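Local structure of succinate dehydrogenase subunit D (Mycolicibacterium smegmatis MC2 51, 6LUM) at residues A99-A104 with L143-L148; E19-R24 with K122-F127. The protein is a haem-binding membrane subunit of succinate dehydrogenase that probably helps pass electrons between the catalytic subunits and menaquinone. All coordinates share one frame; numbering follows the deposited sequence.

Contact 1. Residues A99-A104 with L143-L148. With HEM (protoporphyrin IX containing Fe), chain S; MQ9 (menaquinone-9), chain V.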
loop_
_atom_site.group_PDB
_atom_site.type_symbol
_atom_site.label_atom_id
_atom_site.label_comp_id
_atom_site.label_asym_id
_atom_site.label_seq_id
_atom_site.Cartn_x
_atom_site.Cartn_y
_atom_site.Cartn_z
ATOM N N ALA B 99 -38.906 -12.486 24.670
ATOM C CA ALA B 99 -38.228 -12.774 23.416
ATOM C C ALA B 99 -38.895 -12.062 22.257
ATOM O O ALA B 99 -38.215 -11.539 21.373
ATOM C CB ALA B 99 -38.204 -14.271 23.169
ATOM N N LEU B 100 -40.224 -12.030 22.236
ATOM C CA LEU B 100 -40.930 -11.316 21.184
ATOM C C LEU B 100 -40.557 -9.844 21.179
ATOM O O LEU B 100 -40.215 -9.293 20.134
ATOM C CB LEU B 100 -42.432 -11.507 21.360
ATOM C CG LEU B 100 -43.422 -10.883 20.392
ATOM C CD1 LEU B 100 -43.042 -11.160 18.985
ATOM C CD2 LEU B 100 -44.761 -11.445 20.668
ATOM N N LEU B 101 -40.579 -9.193 22.341
ATOM C CA LEU B 101 -40.226 -7.778 22.410
ATOM C C LEU B 101 -38.820 -7.529 21.904
ATOM O O LEU B 101 -38.603 -6.666 21.052
ATOM C CB LEU B 101 -40.366 -7.271 23.838
ATOM C CG LEU B 101 -39.859 -5.867 24.142
ATOM C CD1 LEU B 101 -40.890 -4.843 23.796
ATOM C CD2 LEU B 101 -39.531 -5.786 25.585
ATOM N N TRP B 102 -37.849 -8.281 22.407
ATOM C CA TRP B 102 -36.465 -7.988 22.055
ATOM C C TRP B 102 -36.179 -8.301 20.594
ATOM O O TRP B 102 -35.634 -7.461 19.871
ATOM C CB TRP B 102 -35.525 -8.737 22.993
ATOM C CG TRP B 102 -35.327 -7.945 24.218
ATOM C CD1 TRP B 102 -36.144 -7.900 25.287
ATOM C CD2 TRP B 102 -34.280 -7.014 24.472
ATOM N NE1 TRP B 102 -35.668 -7.018 26.210
ATOM C CE2 TRP B 102 -34.517 -6.461 25.732
ATOM C CE3 TRP B 102 -33.152 -6.608 23.762
ATOM C CZ2 TRP B 102 -33.672 -5.524 26.302
ATOM C CZ3 TRP B 102 -32.318 -5.681 24.327
ATOM C CH2 TRP B 102 -32.580 -5.149 25.583
ATOM N N LEU B 103 -36.557 -9.491 20.127
ATOM C CA LEU B 103 -36.324 -9.842 18.734
ATOM C C LEU B 103 -37.050 -8.895 17.796
ATOM O O LEU B 103 -36.474 -8.435 16.811
ATOM C CB LEU B 103 -36.758 -11.278 18.477
ATOM C CG LEU B 103 -35.817 -12.365 18.974
ATOM C CD1 LEU B 103 -36.339 -13.698 18.570
ATOM C CD2 LEU B 103 -34.440 -12.163 18.430
ATOM N N ALA B 104 -38.314 -8.583 18.083
ATOM C CA ALA B 104 -39.085 -7.743 17.183
ATOM C C ALA B 104 -38.538 -6.331 17.132
ATOM O O ALA B 104 -38.459 -5.740 16.057
ATOM C CB ALA B 104 -40.545 -7.728 17.605
ATOM N N LEU B 143 -39.097 0.307 28.275
ATOM C CA LEU B 143 -40.443 0.324 28.832
ATOM C C LEU B 143 -41.062 -1.067 28.831
ATOM O O LEU B 143 -41.658 -1.494 29.827
ATOM C CB LEU B 143 -41.310 1.301 28.053
ATOM C CG LEU B 143 -42.651 1.608 28.689
ATOM C CD1 LEU B 143 -42.444 2.122 30.087
ATOM C CD2 LEU B 143 -43.387 2.614 27.851
ATOM N N GLY B 144 -40.933 -1.796 27.724
ATOM C CA GLY B 144 -41.452 -3.146 27.687
ATOM C C GLY B 144 -40.758 -4.062 28.668
ATOM O O GLY B 144 -41.404 -4.868 29.339
ATOM N N SER B 145 -39.436 -3.956 28.769
ATOM C CA SER B 145 -38.708 -4.787 29.713
ATOM C C SER B 145 -39.109 -4.475 31.141
ATOM O O SER B 145 -39.249 -5.383 31.957
ATOM C CB SER B 145 -37.212 -4.587 29.533
ATOM O OG SER B 145 -36.814 -4.961 28.237
ATOM N N TYR B 146 -39.300 -3.197 31.466
ATOM C CA TYR B 146 -39.734 -2.836 32.805
ATOM C C TYR B 146 -41.087 -3.442 33.119
ATOM O O TYR B 146 -41.278 -4.043 34.178
ATOM C CB TYR B 146 -39.780 -1.319 32.951
ATOM C CG TYR B 146 -40.335 -0.886 34.272
ATOM C CD1 TYR B 146 -39.560 -0.908 35.398
ATOM C CD2 TYR B 146 -41.643 -0.482 34.397
ATOM C CE1 TYR B 146 -40.057 -0.540 36.596
ATOM C CE2 TYR B 146 -42.147 -0.112 35.601
ATOM C CZ TYR B 146 -41.345 -0.148 36.694
ATOM O OH TYR B 146 -41.828 0.215 37.913
ATOM N N VAL B 147 -42.043 -3.299 32.203
ATOM C CA VAL B 147 -43.385 -3.820 32.447
ATOM C C VAL B 147 -43.364 -5.331 32.623
ATOM O O VAL B 147 -44.055 -5.875 33.486
ATOM C CB VAL B 147 -44.329 -3.397 31.314
ATOM C CG1 VAL B 147 -45.690 -3.967 31.534
ATOM C CG2 VAL B 147 -44.399 -1.915 31.263
ATOM N N LEU B 148 -42.581 -6.035 31.814
ATOM C CA LEU B 148 -42.514 -7.484 31.967
ATOM C C LEU B 148 -41.853 -7.883 33.274
ATOM O O LEU B 148 -42.361 -8.745 33.993
ATOM C CB LEU B 148 -41.776 -8.105 30.791
ATOM C CG LEU B 148 -42.576 -8.361 29.538
ATOM C CD1 LEU B 148 -41.637 -8.524 28.414
ATOM C CD2 LEU B 148 -43.275 -9.650 29.774
HETATM C CHA HEM S . -48.162 -7.430 24.213
HETATM C CHB HEM S . -52.459 -7.830 22.077
HETATM C CHC HEM S . -50.243 -7.857 17.854
HETATM C CHD HEM S . -45.937 -7.913 20.048
HETATM C C1A HEM S . -49.464 -7.632 23.870
HETATM C C2A HEM S . -50.358 -8.180 24.856
HETATM C C3A HEM S . -51.536 -8.280 24.273
HETATM C C4A HEM S . -51.391 -7.809 22.921
HETATM C CMA HEM S . -52.872 -8.793 24.833
HETATM C CAA HEM S . -49.864 -8.517 26.287
HETATM C CBA HEM S . -50.614 -9.600 27.052
HETATM C CGA HEM S . -49.870 -10.897 27.032
HETATM O O1A HEM S . -50.469 -11.940 27.370
HETATM O O2A HEM S . -48.681 -10.894 26.667
HETATM C C1B HEM S . -52.245 -7.843 20.746
HETATM C C2B HEM S . -53.262 -7.790 19.752
HETATM C C3B HEM S . -52.652 -7.803 18.569
HETATM C C4B HEM S . -51.227 -7.841 18.806
HETATM C CMB HEM S . -54.758 -7.757 20.105
HETATM C CAB HEM S . -53.268 -7.747 17.161
HETATM C CBB HEM S . -54.499 -7.294 16.929
HETATM C C1C HEM S . -48.893 -7.867 18.096
HETATM C C2C HEM S . -47.869 -7.853 17.086
HETATM C C3C HEM S . -46.684 -7.873 17.701
HETATM C C4C HEM S . -46.926 -7.884 19.106
HETATM C CMC HEM S . -48.183 -7.828 15.580
HETATM C CAC HEM S . -45.248 -7.863 17.150
HETATM C CBC HEM S . -44.943 -7.660 15.872
HETATM C C1D HEM S . -46.140 -7.775 21.384
HETATM C C2D HEM S . -45.145 -7.685 22.405
HETATM C C3D HEM S . -45.743 -7.550 23.573
HETATM C C4D HEM S . -47.153 -7.560 23.319
HETATM C CMD HEM S . -43.646 -7.725 22.162
HETATM C CAD HEM S . -45.054 -7.415 24.938
HETATM C CBD HEM S . -45.447 -6.080 25.547
HETATM C CGD HEM S . -44.517 -5.739 26.661
HETATM O O1D HEM S . -44.762 -4.734 27.358
HETATM O O2D HEM S . -43.536 -6.484 26.846
HETATM N NA HEM S . -50.095 -7.342 22.652
HETATM N NB HEM S . -51.011 -7.866 20.156
HETATM N NC HEM S . -48.279 -7.892 19.324
HETATM N ND HEM S . -47.364 -7.708 21.976
HETATM FE FE HEM S . -49.182 -7.651 21.020
HETATM C C5 MQ9 V . -35.649 -2.339 33.679
HETATM C C5M MQ9 V . -35.366 -2.993 32.318
HETATM C C4 MQ9 V . -35.986 -3.132 34.797
HETATM O O4 MQ9 V . -36.065 -4.569 34.670
HETATM C C3 MQ9 V . -36.242 -2.525 36.044
HETATM C C2 MQ9 V . -36.165 -1.180 36.163
HETATM C C1 MQ9 V . -35.832 -0.391 35.037
HETATM O O1 MQ9 V . -35.766 1.028 35.208
HETATM C C6 MQ9 V . -35.574 -0.977 33.807
HETATM C C3A MQ9 V . -36.589 -3.341 37.217
HETATM C C3B MQ9 V . -36.843 -2.697 38.464
HETATM C C3C MQ9 V . -36.761 -1.325 38.581
HETATM C C3D MQ9 V . -36.418 -0.531 37.427
HETATM C C7 MQ9 V . -35.216 -0.129 32.574
HETATM C C8 MQ9 V . -34.054 0.943 32.770
HETATM C C9 MQ9 V . -32.875 0.748 31.764
HETATM C C10 MQ9 V . -31.904 -0.214 32.305
HETATM C C11 MQ9 V . -32.181 2.105 31.523
HETATM C C12 MQ9 V . -30.653 1.935 31.332
HETATM C C13 MQ9 V . -30.225 2.033 29.807
HETATM C C14 MQ9 V . -29.577 3.393 29.509
HETATM C C15 MQ9 V . -28.300 3.179 28.695
HETATM C C16 MQ9 V . -30.554 4.224 28.726
HETATM C C17 MQ9 V . -31.431 5.105 29.648
#
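Ser-145 holds OG anti to its carbonyl carbon, beside its own backbone N (chi1 -61°), where the indole N-H of Trp-102 reaches it, while Leu-101, with CG anti to the backbone N (chi1 172°), enters between the two antiparallel helices. Trp-102 NE1 donates to Ser-145 OG over 3.1 Å in a bent bond (138° at the hydrogen), the oxygen lying at the ring edge but somewhat tilted from its plane. OG is also hydrogen-bonded to the carbonyl oxygen of Leu-141 one turn earlier, so two bonds grip this buried hydroxyl. Next to this polar link, Leu-101 CD2 lies against bare backbone, 3.7 Å from Gly-144 C; a beta carbon at Gly-144 would run into the other methyl, CD1. Leu-101 CD2 also comes within 4.5 Å of Leu-148 CD1, and Leu-101 CB packs 3.7 Å from the haem methyl CMD. The CG and CD1 of Leu-148 lie beside propionate oxygen O2D of the same haem. On the quinone side, Ser-145 CB is 3.7 Å from the methyl C5M of menaquinone, and Tyr-146 meets that headgroup edge-on, CD1 to C2 at 3.5 Å; a second menaquinone touches Trp-102. The axes of 99-104 and 143-148 approach to 10.3 Å, with haem and quinone packed round the interface: this is the antiparallel transmembrane helix bundle of the succinate dehydrogenase/fumarate reductase membrane subunits.

Contact 2. Residues E19-R24 with K122-F127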
loop_
_atom_site.group_PDB
_atom_site.type_symbol
_atom_site.label_atom_id
_atom_site.label_comp_id
_atom_site.label_asym_id
_atom_site.label_seq_id
_atom_site.Cartn_x
_atom_site.Cartn_y
_atom_site.Cartn_z
ATOM N N GLU B 19 -19.204 20.152 -4.486
ATOM C CA GLU B 19 -19.555 20.171 -3.070
ATOM C C GLU B 19 -21.032 19.834 -2.910
ATOM O O GLU B 19 -21.903 20.620 -3.297
ATOM C CB GLU B 19 -19.226 21.537 -2.479
ATOM C CG GLU B 19 -19.627 21.725 -1.034
ATOM C CD GLU B 19 -19.504 23.168 -0.589
ATOM O OE1 GLU B 19 -19.889 23.478 0.555
ATOM O OE2 GLU B 19 -19.024 23.995 -1.389
ATOM N N ARG B 20 -21.317 18.660 -2.341
ATOM C CA ARG B 20 -22.698 18.265 -2.082
ATOM C C ARG B 20 -23.308 19.119 -0.981
ATOM O O ARG B 20 -24.267 19.864 -1.208
ATOM C CB ARG B 20 -22.751 16.785 -1.701
ATOM C CG ARG B 20 -22.252 15.855 -2.783
ATOM C CD ARG B 20 -23.201 15.867 -3.958
ATOM N NE ARG B 20 -24.477 15.252 -3.617
ATOM C CZ ARG B 20 -25.611 15.468 -4.275
ATOM N NH1 ARG B 20 -25.632 16.304 -5.302
ATOM N NH2 ARG B 20 -26.726 14.857 -3.894
ATOM N N GLU B 21 -22.752 19.027 0.221
ATOM C CA GLU B 21 -23.142 19.846 1.353
ATOM C C GLU B 21 -21.885 20.298 2.072
ATOM O O GLU B 21 -20.775 19.871 1.748
ATOM C CB GLU B 21 -24.065 19.084 2.305
ATOM C CG GLU B 21 -23.424 17.873 2.942
ATOM C CD GLU B 21 -24.358 17.164 3.897
ATOM O OE1 GLU B 21 -25.511 17.617 4.041
ATOM O OE2 GLU B 21 -23.936 16.165 4.513
ATOM N N HIS B 22 -22.062 21.166 3.066
ATOM C CA HIS B 22 -20.910 21.779 3.715
ATOM C C HIS B 22 -20.072 20.749 4.458
ATOM O O HIS B 22 -18.841 20.841 4.477
ATOM C CB HIS B 22 -21.370 22.875 4.670
ATOM C CG HIS B 22 -20.406 24.013 4.786
ATOM N ND1 HIS B 22 -20.128 24.861 3.737
ATOM C CD2 HIS B 22 -19.654 24.440 5.826
ATOM C CE1 HIS B 22 -19.246 25.762 4.126
ATOM N NE2 HIS B 22 -18.943 25.530 5.390
ATOM N N ASP B 23 -20.714 19.763 5.068
ATOM C CA ASP B 23 -20.025 18.781 5.890
ATOM C C ASP B 23 -19.417 17.649 5.078
ATOM O O ASP B 23 -18.794 16.759 5.661
ATOM C CB ASP B 23 -21.000 18.206 6.912
ATOM C CG ASP B 23 -21.514 19.253 7.863
ATOM O OD1 ASP B 23 -20.763 20.200 8.164
ATOM O OD2 ASP B 23 -22.678 19.150 8.293
ATOM N N ARG B 24 -19.580 17.657 3.761
ATOM C CA ARG B 24 -19.156 16.548 2.919
ATOM C C ARG B 24 -17.915 16.933 2.132
ATOM O O ARG B 24 -17.987 17.829 1.278
ATOM C CB ARG B 24 -20.283 16.147 1.967
ATOM C CG ARG B 24 -20.063 14.835 1.253
ATOM C CD ARG B 24 -20.625 13.693 2.049
ATOM N NE ARG B 24 -19.924 12.441 1.797
ATOM C CZ ARG B 24 -20.246 11.586 0.836
ATOM N NH1 ARG B 24 -21.256 11.851 0.026
ATOM N NH2 ARG B 24 -19.557 10.467 0.684
ATOM N N LYS B 122 -29.316 13.650 2.601
ATOM C CA LYS B 122 -28.193 14.319 3.232
ATOM C C LYS B 122 -27.680 13.514 4.414
ATOM O O LYS B 122 -28.434 12.818 5.097
ATOM C CB LYS B 122 -28.591 15.714 3.694
ATOM C CG LYS B 122 -29.117 16.584 2.587
ATOM C CD LYS B 122 -29.383 17.977 3.083
ATOM C CE LYS B 122 -30.813 18.385 2.825
ATOM N NZ LYS B 122 -31.290 19.368 3.836
ATOM N N ASN B 123 -26.379 13.629 4.659
ATOM C CA ASN B 123 -25.772 12.884 5.751
ATOM C C ASN B 123 -26.196 13.423 7.105
ATOM O O ASN B 123 -26.230 12.673 8.081
ATOM C CB ASN B 123 -24.260 12.917 5.620
ATOM C CG ASN B 123 -23.789 12.368 4.309
ATOM O OD1 ASN B 123 -23.589 13.110 3.357
ATOM N ND2 ASN B 123 -23.612 11.061 4.244
ATOM N N VAL B 124 -26.550 14.701 7.181
ATOM C CA VAL B 124 -27.063 15.244 8.430
ATOM C C VAL B 124 -28.440 14.677 8.729
ATOM O O VAL B 124 -28.741 14.304 9.869
ATOM C CB VAL B 124 -27.082 16.776 8.366
ATOM C CG1 VAL B 124 -27.418 17.346 9.706
ATOM C CG2 VAL B 124 -25.754 17.287 7.902
ATOM N N THR B 125 -29.302 14.605 7.717
ATOM C CA THR B 125 -30.605 13.980 7.898
ATOM C C THR B 125 -30.459 12.529 8.303
ATOM O O THR B 125 -31.176 12.048 9.181
ATOM C CB THR B 125 -31.422 14.078 6.618
ATOM O OG1 THR B 125 -31.388 15.421 6.135
ATOM C CG2 THR B 125 -32.841 13.697 6.888
ATOM N N LYS B 126 -29.539 11.813 7.667
ATOM C CA LYS B 126 -29.311 10.424 8.031
ATOM C C LYS B 126 -28.862 10.300 9.479
ATOM O O LYS B 126 -29.360 9.444 10.216
ATOM C CB LYS B 126 -28.284 9.821 7.088
ATOM C CG LYS B 126 -28.247 8.339 7.070
ATOM C CD LYS B 126 -27.076 7.870 6.271
ATOM C CE LYS B 126 -26.684 6.483 6.677
ATOM N NZ LYS B 126 -25.344 6.129 6.167
ATOM N N PHE B 127 -27.938 11.156 9.912
ATOM C CA PHE B 127 -27.456 11.109 11.288
ATOM C C PHE B 127 -28.585 11.342 12.279
ATOM O O PHE B 127 -28.747 10.588 13.244
ATOM C CB PHE B 127 -26.354 12.146 11.482
ATOM C CG PHE B 127 -25.772 12.159 12.860
ATOM C CD1 PHE B 127 -24.785 11.269 13.214
ATOM C CD2 PHE B 127 -26.208 13.061 13.801
ATOM C CE1 PHE B 127 -24.262 11.280 14.469
ATOM C CE2 PHE B 127 -25.681 13.068 15.056
ATOM C CZ PHE B 127 -24.710 12.182 15.387
#
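Glu-21, Asp-23 and Arg-24 bring the N-terminal loop against Lys-122, Asn-123 and Val-124 in a surface contact, in which a type I beta turn (Glu-21 to Arg-24) meets the first turn of the transmembrane helix 123-149. The turn is closed by Arg-24 N bonding to Glu-21 O at 3.2 Å, and Lys-122 occupies the N-cap position of the helix. Glu-21 makes the largest single contribution. Its CG stands between the backbone N and the carbonyl carbon (chi1 63°), and the extended chain beyond CG carries the carboxylate to the side chains of Lys-122, Asn-123 and Val-124. One branch, OE1, lies 3.6 Å from Lys-122 CB and also nears a methyl of Val-124; the other, OE2, is 3.4 Å from Asn-123 CB, with the carboxylate and amide planes turned 54° apart. The amino group of Lys-122 leads away toward cardiolipin, and NZ stays 6.0 Å from Glu-21 OE1. Lying near the N-terminal end of a helix, the carboxylate is likely to have its negative charge favoured by the helix dipole. An alanine here would probably open a gap beside Lys-122 CB and Asn-123 CB and deprive the helix start of a nearby negative charge. Arg-24 crosses the Asn-123 side chain at about a right angle, its CD 4.1 Å from Asn-123 CG. Subunit B covers the contact: its Phe-259 packs on Asp-23, Asn-123 and Val-124, and its Arg-255 forms a salt bridge with Asp-23. The Asp-23 oxygen engaged in that bridge, OD2, also rests 3.6 Å from Val-124 CG2.

From the N terminus, the chain first lays down segment 19-24 in the loop before helix 43-70, then runs through helices 43-70, 81-87 and 91-119, the last of which carries segment 99-104. Only at 122-127 does contact 2 close, over 97 intervening residues. Contact 1, opened inside that long loop, closes later at 143-148 after 38 residues, so the two loops cross rather than nest. Helix 123-149 serves both: its beginning receives the N-terminal loop, and its far part pairs with helix 91-119. The contact centres lie 35 Å apart on opposite sides of the chain's centre, their nearest atoms separated by about 19 Å.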